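Local coordinates for protein ACDH-11, isoform b (Caenorhabditis elegans, PDB 4Y9J), which belongs to the acyl-CoA dehydrogenase family of flavoproteins and binds flavin-adenine dinucleotide in an assembly of four chains, at residues Pro22-Pro27 with Ile331-Asp336; Asp204-Gln209 with Leu235-Asp240; Leu252-Leu257 with Glu296-Gln301; Thr483-Leu488 with Ser553-Ala558. All blocks are in the same frame, centred on the assembly; numbering follows the deposited sequence.

Interaction 1: Pro22-Pro27 with Ile331-Asp336; sequences PTLHNP and ISLARD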
# COMPACT_ATOMS: atom_id res chain seq x y z
N PRO B 22 -14.73 -8.39 -23.02
CA PRO B 22 -15.88 -9.30 -23.07
C PRO B 22 -17.06 -8.77 -22.29
O PRO B 22 -16.87 -8.03 -21.29
CB PRO B 22 -15.33 -10.55 -22.38
CG PRO B 22 -14.27 -10.05 -21.48
CD PRO B 22 -13.61 -8.96 -22.28
N THR B 23 -18.23 -9.21 -22.67
CA THR B 23 -19.49 -8.88 -22.00
C THR B 23 -20.03 -10.09 -21.24
O THR B 23 -20.09 -11.18 -21.82
CB THR B 23 -20.55 -8.48 -23.03
OG1 THR B 23 -20.08 -7.37 -23.79
CG2 THR B 23 -21.93 -8.10 -22.38
N LEU B 24 -20.45 -9.88 -19.99
CA LEU B 24 -21.11 -10.88 -19.19
C LEU B 24 -22.58 -10.78 -19.45
O LEU B 24 -23.30 -9.74 -19.15
CB LEU B 24 -20.84 -10.70 -17.70
CG LEU B 24 -21.54 -11.69 -16.79
CD1 LEU B 24 -21.02 -13.07 -17.10
CD2 LEU B 24 -21.40 -11.34 -15.31
N HIS B 25 -23.08 -11.86 -20.01
CA HIS B 25 -24.50 -11.91 -20.29
C HIS B 25 -25.23 -12.59 -19.13
O HIS B 25 -24.61 -13.27 -18.35
CB HIS B 25 -24.73 -12.71 -21.58
CG HIS B 25 -24.00 -12.16 -22.77
ND1 HIS B 25 -24.39 -11.00 -23.41
CD2 HIS B 25 -22.96 -12.65 -23.47
CE1 HIS B 25 -23.58 -10.79 -24.44
NE2 HIS B 25 -22.70 -11.76 -24.49
N ASN B 26 -26.56 -12.39 -19.04
CA ASN B 26 -27.40 -13.06 -18.02
C ASN B 26 -27.01 -14.53 -17.98
O ASN B 26 -27.22 -15.22 -18.99
CB ASN B 26 -28.88 -12.91 -18.40
CG ASN B 26 -29.82 -13.57 -17.38
OD1 ASN B 26 -29.63 -14.72 -17.00
ND2 ASN B 26 -30.82 -12.85 -16.97
N PRO B 27 -26.44 -15.02 -16.85
CA PRO B 27 -25.89 -16.35 -16.85
C PRO B 27 -26.92 -17.49 -16.84
O PRO B 27 -26.55 -18.62 -17.07
CB PRO B 27 -25.01 -16.37 -15.62
CG PRO B 27 -25.62 -15.39 -14.71
CD PRO B 27 -26.04 -14.32 -15.62
N ILE B 331 -15.58 -19.74 -20.10
CA ILE B 331 -16.01 -20.11 -21.40
C ILE B 331 -17.03 -19.08 -21.92
O ILE B 331 -17.00 -18.71 -23.07
CB ILE B 331 -16.65 -21.54 -21.39
CG1 ILE B 331 -15.64 -22.63 -21.04
CG2 ILE B 331 -17.36 -21.85 -22.70
CD1 ILE B 331 -16.32 -23.99 -20.87
N SER B 332 -17.96 -18.65 -21.08
CA SER B 332 -18.88 -17.60 -21.47
C SER B 332 -18.17 -16.32 -21.90
O SER B 332 -18.55 -15.66 -22.89
CB SER B 332 -19.88 -17.28 -20.31
OG SER B 332 -20.85 -16.35 -20.73
N LEU B 333 -17.19 -15.90 -21.10
CA LEU B 333 -16.47 -14.70 -21.44
C LEU B 333 -15.59 -14.87 -22.67
O LEU B 333 -15.62 -14.01 -23.57
CB LEU B 333 -15.65 -14.26 -20.28
CG LEU B 333 -16.47 -13.75 -19.07
CD1 LEU B 333 -15.56 -13.54 -17.90
CD2 LEU B 333 -17.31 -12.52 -19.39
N ALA B 334 -14.94 -16.02 -22.77
CA ALA B 334 -14.05 -16.27 -23.92
C ALA B 334 -14.86 -16.38 -25.17
O ALA B 334 -14.50 -15.78 -26.22
CB ALA B 334 -13.21 -17.52 -23.66
N ARG B 335 -15.97 -17.09 -25.16
CA ARG B 335 -16.75 -17.11 -26.36
C ARG B 335 -17.32 -15.76 -26.82
O ARG B 335 -17.32 -15.48 -28.03
CB ARG B 335 -17.85 -18.19 -26.39
CG ARG B 335 -19.10 -17.83 -25.66
CD ARG B 335 -20.10 -19.00 -25.66
NE ARG B 335 -21.33 -18.58 -25.00
CZ ARG B 335 -22.47 -19.26 -25.01
NH1 ARG B 335 -22.58 -20.39 -25.68
NH2 ARG B 335 -23.52 -18.76 -24.38
N ASP B 336 -17.76 -14.92 -25.90
CA ASP B 336 -18.16 -13.59 -26.28
C ASP B 336 -17.01 -12.74 -26.88
O ASP B 336 -17.18 -12.05 -27.85
CB ASP B 336 -18.74 -12.87 -25.10
CG ASP B 336 -19.21 -11.53 -25.45
OD1 ASP B 336 -20.29 -11.43 -25.96
OD2 ASP B 336 -18.51 -10.54 -25.16
O HOH W 1 -21.14 -13.80 -20.88
O HOH W 2 -23.06 -15.50 -18.86
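The irregular chain of P22-P27 runs across one turn of helix 304-338, coming closest where the CA atoms of P22 and L333 lie 5.7 Å apart. D336 is the polar centre of the contact. Its CG stands anti to the backbone N (chi1 -178°), which carries the carboxylate out to the loop, where its two oxygens serve different partners. OD1 accepts from H25 NE2 at 2.8 Å, a His-carboxylate hydrogen bond in which the imidazole and carboxylate planes stand 73° apart and the donor comes from above the carboxylate plane. OD2 accepts from T23 N, though the position of that oxygen is less certain; K340 forms a salt bridge with it. This joins a loop of the AidB-like N-terminal region to a long helix of the C-terminal region of the acyl-CoA dehydrogenase fold, with the P22 side chain about 11 Å from a bound FAD. On the apolar side, L333 CD2 lies 4.1 Å from P22 CB and 4.3 Å from L24 CB. Two waters bridge the loop to S332 OG, one from H25 N and T23 O, the other from H25 O. F591 of the second subunit meets the H25 ring nearly perpendicularly and packs on D336.

Interaction 2: Asp204-Gln209 with Leu235-Asp240; sequences DTYAVQ and LARIVD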
# COMPACT_ATOMS: atom_id res chain seq x y z
N ASP B 204 -4.94 -30.37 17.90
CA ASP B 204 -4.41 -30.19 19.26
C ASP B 204 -5.17 -29.02 19.97
O ASP B 204 -4.53 -28.19 20.68
CB ASP B 204 -2.92 -29.84 19.17
CG ASP B 204 -2.17 -30.18 20.41
OD1 ASP B 204 -2.34 -31.33 20.93
OD2 ASP B 204 -1.39 -29.36 20.89
N THR B 205 -6.51 -29.00 19.82
CA THR B 205 -7.37 -28.12 20.62
C THR B 205 -8.06 -28.90 21.68
O THR B 205 -8.51 -30.03 21.41
CB THR B 205 -8.35 -27.42 19.70
OG1 THR B 205 -7.59 -26.63 18.79
CG2 THR B 205 -9.31 -26.54 20.45
N TYR B 206 -8.12 -28.32 22.91
CA TYR B 206 -8.58 -28.99 24.10
C TYR B 206 -9.76 -28.22 24.65
O TYR B 206 -9.84 -26.98 24.50
CB TYR B 206 -7.46 -29.11 25.16
CG TYR B 206 -6.37 -29.98 24.62
CD1 TYR B 206 -5.41 -29.45 23.78
CD2 TYR B 206 -6.38 -31.35 24.84
CE1 TYR B 206 -4.45 -30.25 23.19
CE2 TYR B 206 -5.44 -32.17 24.26
CZ TYR B 206 -4.48 -31.62 23.42
OH TYR B 206 -3.50 -32.40 22.86
N ALA B 207 -10.69 -28.96 25.23
CA ALA B 207 -11.95 -28.42 25.75
C ALA B 207 -12.05 -28.75 27.22
O ALA B 207 -12.04 -29.93 27.60
CB ALA B 207 -13.13 -29.01 25.02
N VAL B 208 -12.16 -27.71 28.04
CA VAL B 208 -12.22 -27.91 29.46
C VAL B 208 -13.62 -27.63 29.95
O VAL B 208 -14.13 -26.56 29.77
CB VAL B 208 -11.24 -27.00 30.20
CG1 VAL B 208 -11.44 -27.12 31.70
CG2 VAL B 208 -9.81 -27.39 29.84
N GLN B 209 -14.22 -28.59 30.65
CA GLN B 209 -15.62 -28.43 31.03
C GLN B 209 -15.82 -27.24 31.93
O GLN B 209 -15.15 -27.11 32.93
CB GLN B 209 -16.13 -29.69 31.71
CG GLN B 209 -17.64 -29.69 31.92
CD GLN B 209 -18.12 -30.91 32.68
OE1 GLN B 209 -17.55 -31.27 33.70
NE2 GLN B 209 -19.14 -31.58 32.16
N LEU B 235 -13.79 -28.74 16.17
CA LEU B 235 -13.48 -30.00 16.86
C LEU B 235 -12.49 -29.68 17.92
O LEU B 235 -11.65 -28.81 17.68
CB LEU B 235 -12.79 -30.93 15.88
CG LEU B 235 -13.68 -31.33 14.71
CD1 LEU B 235 -12.85 -32.19 13.75
CD2 LEU B 235 -14.94 -32.11 15.15
N ALA B 236 -12.56 -30.39 19.03
CA ALA B 236 -11.61 -30.31 20.13
C ALA B 236 -11.60 -31.60 20.93
O ALA B 236 -12.52 -32.40 20.83
CB ALA B 236 -11.99 -29.15 21.05
N ARG B 237 -10.56 -31.76 21.75
CA ARG B 237 -10.40 -32.89 22.64
C ARG B 237 -10.79 -32.57 24.04
O ARG B 237 -10.21 -31.68 24.67
CB ARG B 237 -8.95 -33.33 22.65
CG ARG B 237 -8.42 -33.71 21.29
CD ARG B 237 -7.01 -34.31 21.35
NE ARG B 237 -6.54 -34.39 19.99
CZ ARG B 237 -6.81 -35.37 19.13
NH1 ARG B 237 -7.50 -36.47 19.53
NH2 ARG B 237 -6.38 -35.25 17.88
N ILE B 238 -11.75 -33.34 24.56
CA ILE B 238 -12.30 -33.07 25.84
C ILE B 238 -11.28 -33.57 26.84
O ILE B 238 -10.68 -34.63 26.63
CB ILE B 238 -13.68 -33.73 26.02
CG1 ILE B 238 -14.69 -32.94 25.15
CG2 ILE B 238 -14.04 -33.77 27.49
CD1 ILE B 238 -16.14 -33.29 25.42
N VAL B 239 -11.03 -32.76 27.85
CA VAL B 239 -10.09 -33.09 28.92
C VAL B 239 -10.87 -33.74 30.07
O VAL B 239 -11.83 -33.17 30.55
CB VAL B 239 -9.42 -31.81 29.46
CG1 VAL B 239 -8.44 -32.15 30.58
CG2 VAL B 239 -8.73 -31.03 28.34
N ASP B 240 -10.44 -34.93 30.52
CA ASP B 240 -11.14 -35.61 31.59
C ASP B 240 -10.75 -35.03 32.98
O ASP B 240 -9.92 -34.13 33.08
CB ASP B 240 -10.91 -37.12 31.50
CG ASP B 240 -9.48 -37.50 31.74
OD1 ASP B 240 -8.78 -36.85 32.52
OD2 ASP B 240 -9.05 -38.47 31.13
O HOH W 3 -12.64 -30.90 31.55
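L235 enters the contact through its carbonyl O, 4.1 Å from T205 CB. Next comes A236, whose methyl touches T205 CG2 and A207 CB, with CB 3.8 Å from the former and 4.1 Å from the latter. R237 pairs in parallel with Y206, its N-H bonding T205 O at 2.7 Å and its O accepting from A207 N at 2.8 Å. With CG anti to the carbonyl carbon (chi1 -59°), the R237 side chain sets out beside the Y206 ring, and the extended chain beyond it brings CD within 3.9 Å of Y206 CE2. The two side chains cross obliquely, ring and guanidinium planes 49° apart; the guanidinium ends at the carbonyls of G248, L246, C203 and A200. I238 lies on the opposite face from R237, with CG1 against A207 CB. At V239 the N-H bonds A207 O at 3.0 Å, and CG2 touches Y206 CB and lies at the edge of the ring, near its plane; a water then spans V239 O and Q209 N. Strand 206-209 thus runs parallel to strand 231-238 and antiparallel to strand 214-225, within the mixed sheet of the middle beta domain of acyl-CoA dehydrogenases.

Interaction 3: Leu252-Leu257 with Glu296-Gln301; sequences LSLFLL and ERIGDQ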
# COMPACT_ATOMS: atom_id res chain seq x y z
N LEU B 252 -11.78 -36.77 19.54
CA LEU B 252 -12.39 -35.54 19.06
C LEU B 252 -13.89 -35.48 19.25
O LEU B 252 -14.59 -36.48 19.01
CB LEU B 252 -12.02 -35.35 17.60
CG LEU B 252 -10.53 -35.13 17.34
CD1 LEU B 252 -10.30 -35.17 15.84
CD2 LEU B 252 -10.06 -33.78 17.90
N SER B 253 -14.37 -34.35 19.76
CA SER B 253 -15.77 -34.03 19.83
C SER B 253 -16.08 -32.74 19.07
O SER B 253 -15.19 -31.91 18.80
CB SER B 253 -16.19 -33.95 21.30
OG SER B 253 -15.89 -35.16 22.05
N LEU B 254 -17.35 -32.58 18.71
CA LEU B 254 -17.81 -31.42 17.95
C LEU B 254 -18.39 -30.36 18.86
O LEU B 254 -19.05 -30.70 19.83
CB LEU B 254 -18.89 -31.87 16.96
CG LEU B 254 -19.44 -30.81 16.01
CD1 LEU B 254 -18.36 -30.25 15.09
CD2 LEU B 254 -20.58 -31.40 15.20
N PHE B 255 -18.18 -29.10 18.50
CA PHE B 255 -18.60 -27.94 19.27
C PHE B 255 -19.17 -26.87 18.39
O PHE B 255 -18.74 -26.67 17.25
CB PHE B 255 -17.44 -27.31 20.09
CG PHE B 255 -16.88 -28.21 21.13
CD1 PHE B 255 -15.95 -29.17 20.78
CD2 PHE B 255 -17.30 -28.13 22.43
CE1 PHE B 255 -15.45 -30.04 21.73
CE2 PHE B 255 -16.78 -29.00 23.41
CZ PHE B 255 -15.85 -29.96 23.04
N LEU B 256 -20.09 -26.15 18.97
CA LEU B 256 -20.73 -25.01 18.34
C LEU B 256 -20.47 -23.82 19.22
O LEU B 256 -20.69 -23.92 20.44
CB LEU B 256 -22.27 -25.19 18.23
CG LEU B 256 -23.05 -24.02 17.62
CD1 LEU B 256 -22.75 -23.79 16.15
CD2 LEU B 256 -24.57 -24.23 17.83
N LEU B 257 -20.01 -22.72 18.62
CA LEU B 257 -19.78 -21.47 19.35
C LEU B 257 -20.15 -20.22 18.63
O LEU B 257 -20.21 -20.20 17.38
CB LEU B 257 -18.35 -21.33 19.85
CG LEU B 257 -17.22 -21.05 18.86
CD1 LEU B 257 -16.04 -20.38 19.55
CD2 LEU B 257 -16.73 -22.26 18.22
N GLU B 296 -20.33 -24.95 23.07
CA GLU B 296 -21.31 -26.00 23.48
C GLU B 296 -21.04 -27.32 22.76
O GLU B 296 -20.92 -27.32 21.54
CB GLU B 296 -22.71 -25.54 23.18
CG GLU B 296 -23.10 -24.15 23.63
CD GLU B 296 -22.88 -23.87 25.09
OE1 GLU B 296 -22.88 -24.82 25.89
OE2 GLU B 296 -22.76 -22.65 25.45
N ARG B 297 -20.87 -28.40 23.49
CA ARG B 297 -20.64 -29.69 22.87
C ARG B 297 -21.91 -30.20 22.23
O ARG B 297 -22.94 -30.23 22.88
CB ARG B 297 -20.22 -30.78 23.89
CG ARG B 297 -19.78 -32.09 23.20
CD ARG B 297 -20.12 -33.40 23.90
NE ARG B 297 -21.20 -33.31 24.88
CZ ARG B 297 -22.37 -33.92 24.83
NH1 ARG B 297 -22.70 -34.77 23.87
NH2 ARG B 297 -23.21 -33.71 25.79
N ILE B 298 -21.79 -30.72 21.01
CA ILE B 298 -22.94 -31.26 20.26
C ILE B 298 -22.53 -32.59 19.63
O ILE B 298 -21.37 -32.87 19.35
CB ILE B 298 -23.46 -30.26 19.19
CG1 ILE B 298 -22.38 -29.97 18.16
CG2 ILE B 298 -23.99 -29.01 19.85
CD1 ILE B 298 -22.85 -29.17 16.95
N GLY B 299 -23.51 -33.46 19.46
CA GLY B 299 -23.23 -34.82 19.12
C GLY B 299 -22.59 -35.57 20.29
O GLY B 299 -22.30 -35.03 21.34
N ASP B 300 -22.29 -36.81 20.03
CA ASP B 300 -21.68 -37.70 21.01
C ASP B 300 -20.17 -37.44 21.19
O ASP B 300 -19.44 -37.25 20.21
CB ASP B 300 -21.86 -39.13 20.51
CG ASP B 300 -23.34 -39.54 20.46
OD1 ASP B 300 -24.09 -39.12 21.35
OD2 ASP B 300 -23.71 -40.30 19.53
N GLN B 301 -19.72 -37.51 22.44
CA GLN B 301 -18.30 -37.41 22.73
C GLN B 301 -17.49 -38.47 21.99
O GLN B 301 -17.84 -39.65 21.96
CB GLN B 301 -18.08 -37.52 24.22
CG GLN B 301 -16.68 -37.09 24.67
CD GLN B 301 -16.55 -37.04 26.19
OE1 GLN B 301 -17.53 -36.81 26.90
NE2 GLN B 301 -15.34 -37.28 26.69
O HOH W 4 -19.21 -34.56 19.61
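L254 and I298 carry the apolar side of this strand pair, meeting at a slant with L254 CD2 3.6 Å from I298 CD1. I298 CG1 sits between the backbone N and the carbonyl carbon (chi1 62°), the crowded position, and is also 3.7 Å from L254 CG. The extended tip carries CD1 on toward L256, 4.2 Å from its CB. The opposite face belongs to F255 and R297, a non-hydrogen-bonded antiparallel pair: CD2 and CE2 of the ring touch CA and CB of R297, CE2 3.9 Å from CB, and the ring stands 84° from the guanidinium plane. The arginine chain bends at chi2 and chi3 and its end leads away from F255, NH1 bonding G299 O and NH2 forming a salt bridge with D213. In the loop after the strand, Q301 CG lies 3.3 Å from S253 OG, whose polar partner is G302 N. L256 and E296 exchange two backbone bonds, L256 N to E296 O at 2.9 Å and E296 N to L256 O at 2.8 Å, and a water links L254 N to I298 O and D300 O. Strand 252-258 pairs antiparallel with both 231-238 and 285-298, F255 meets Y215 edge-to-face, and V305 and I308 of helix 304-338 pack against L252 and L254.

Interaction 4: Thr483-Leu488 with Ser553-Ala558; sequences TEDEKL and SDIEVA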
# COMPACT_ATOMS: atom_id res chain seq x y z
N THR B 483 -30.71 -45.89 -28.96
CA THR B 483 -29.70 -46.71 -29.67
C THR B 483 -29.84 -46.51 -31.18
O THR B 483 -28.95 -46.87 -31.96
CB THR B 483 -29.77 -48.23 -29.35
OG1 THR B 483 -31.13 -48.72 -29.43
CG2 THR B 483 -29.15 -48.54 -27.99
N GLU B 484 -30.98 -45.93 -31.58
CA GLU B 484 -31.25 -45.63 -32.96
C GLU B 484 -30.40 -44.48 -33.53
O GLU B 484 -30.20 -44.40 -34.73
CB GLU B 484 -32.75 -45.39 -33.11
CG GLU B 484 -33.58 -46.66 -32.85
CD GLU B 484 -33.96 -46.93 -31.37
OE1 GLU B 484 -33.71 -46.10 -30.44
OE2 GLU B 484 -34.60 -48.00 -31.15
N ASP B 485 -29.89 -43.59 -32.69
CA ASP B 485 -28.75 -42.72 -33.09
C ASP B 485 -27.45 -43.50 -32.90
O ASP B 485 -27.14 -43.93 -31.78
CB ASP B 485 -28.69 -41.45 -32.25
CG ASP B 485 -27.68 -40.44 -32.77
OD1 ASP B 485 -26.47 -40.77 -32.84
OD2 ASP B 485 -28.08 -39.31 -33.09
N GLU B 486 -26.72 -43.70 -34.00
CA GLU B 486 -25.44 -44.39 -34.04
C GLU B 486 -24.38 -43.89 -33.04
O GLU B 486 -23.58 -44.66 -32.52
CB GLU B 486 -24.86 -44.20 -35.43
CG GLU B 486 -23.63 -45.03 -35.71
CD GLU B 486 -23.52 -45.47 -37.15
OE1 GLU B 486 -24.47 -46.11 -37.69
OE2 GLU B 486 -22.45 -45.17 -37.75
N LYS B 487 -24.35 -42.58 -32.85
CA LYS B 487 -23.37 -41.97 -31.92
C LYS B 487 -23.70 -42.28 -30.48
O LYS B 487 -22.82 -42.54 -29.70
CB LYS B 487 -23.28 -40.47 -32.13
CG LYS B 487 -22.50 -40.13 -33.38
CD LYS B 487 -22.54 -38.65 -33.69
CE LYS B 487 -21.67 -38.35 -34.91
NZ LYS B 487 -21.20 -36.94 -34.93
N LEU B 488 -24.99 -42.33 -30.17
CA LEU B 488 -25.40 -42.66 -28.82
C LEU B 488 -25.24 -44.15 -28.55
O LEU B 488 -24.89 -44.55 -27.45
CB LEU B 488 -26.81 -42.17 -28.60
CG LEU B 488 -26.94 -40.65 -28.76
CD1 LEU B 488 -28.40 -40.26 -28.66
CD2 LEU B 488 -26.12 -39.90 -27.70
N SER B 553 -26.44 -30.52 -30.47
CA SER B 553 -25.20 -30.33 -29.70
C SER B 553 -25.19 -31.33 -28.53
O SER B 553 -24.14 -31.85 -28.16
CB SER B 553 -25.07 -28.91 -29.16
OG SER B 553 -25.67 -28.72 -27.84
N ASP B 554 -26.36 -31.67 -27.98
CA ASP B 554 -26.40 -32.57 -26.85
C ASP B 554 -25.92 -33.95 -27.25
O ASP B 554 -25.19 -34.61 -26.48
CB ASP B 554 -27.81 -32.64 -26.24
CG ASP B 554 -28.22 -31.35 -25.49
OD1 ASP B 554 -27.38 -30.72 -24.80
OD2 ASP B 554 -29.42 -30.98 -25.55
N ILE B 555 -26.30 -34.42 -28.43
CA ILE B 555 -25.84 -35.75 -28.93
C ILE B 555 -24.33 -35.76 -29.20
O ILE B 555 -23.61 -36.68 -28.83
CB ILE B 555 -26.59 -36.21 -30.22
CG1 ILE B 555 -28.05 -36.52 -29.92
CG2 ILE B 555 -25.96 -37.48 -30.78
CD1 ILE B 555 -28.97 -36.50 -31.12
N GLU B 556 -23.86 -34.72 -29.85
CA GLU B 556 -22.46 -34.63 -30.21
C GLU B 556 -21.56 -34.56 -28.96
O GLU B 556 -20.47 -35.14 -28.93
CB GLU B 556 -22.26 -33.40 -31.06
CG GLU B 556 -20.85 -33.34 -31.62
CD GLU B 556 -20.49 -34.53 -32.54
OE1 GLU B 556 -19.25 -34.79 -32.73
OE2 GLU B 556 -21.44 -35.16 -33.10
N VAL B 557 -22.03 -33.86 -27.94
CA VAL B 557 -21.31 -33.76 -26.67
C VAL B 557 -21.23 -35.14 -25.97
O VAL B 557 -20.18 -35.53 -25.46
CB VAL B 557 -21.98 -32.74 -25.74
CG1 VAL B 557 -21.43 -32.86 -24.35
CG2 VAL B 557 -21.75 -31.33 -26.23
N ALA B 558 -22.34 -35.90 -25.97
CA ALA B 558 -22.32 -37.21 -25.33
C ALA B 558 -21.37 -38.13 -26.05
O ALA B 558 -20.65 -38.91 -25.40
CB ALA B 558 -23.69 -37.82 -25.25
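D485, the N-cap residue of helix 486-512, meets I555 of helix 552-563, so the contact belongs to the start of one helix laid against the flank of another. The aspartate divides its two oxygens. OD1 turns back to its own helix, accepting from K487 N at 2.8 Å and, weakly, from L488 N; the first-turn amides thereby receive a side-chain acceptor, and the helix end probably stabilises the negative charge in return. OD2 faces across, 3.5 Å from I555 CD1, the two side chains reaching toward each other tip to tip. I555 CG2 stands anti to the backbone N (chi1 of CG1 -68°), and this branch touches L488 as well, 3.9 Å from its CG. The L488 and I555 side chains cross at about a right angle, and L488 CD2 also lies 4.0 Å from A558 CB. At one side of this apolar patch K487 stretches out, extended beyond CG, and its NZ forms a salt bridge with E556 OE2 at 2.6 Å, the carboxylate oxygen accepting through its syn lone pair. E556 is buried and its other oxygen pairs with R560, while K487 makes a cation-pi contact with Y559. I586 of the second subunit packs on E556. A capped helix start packed on a neighbouring helix, with a salt bridge at the side, is helix-helix packing in the all-helical C-terminal region.

How the interactions relate
Interactions 2 and 3 lie next to each other, centres about 10 Å apart, in the one mixed sheet: strands 231-238 and 252-258 are neighbours, joined by the A236 O and S253 N pair and by F255 packing on A207 and A236. Both are nested in the chain loop that interaction 1 closes, and strand 285-298 of interaction 3 is followed by helix 304-338 of interaction 1. Yet interaction 1 lies across the chain's centre, its own centre about 50 Å and 45 Å from theirs. Interaction 4 comes last along the chain; its nearest atoms are about 9 Å from interaction 1. Interactions 1 and 4 both meet the second subunit, interactions 1 and 2 the third, and interaction 3 touches no other chain.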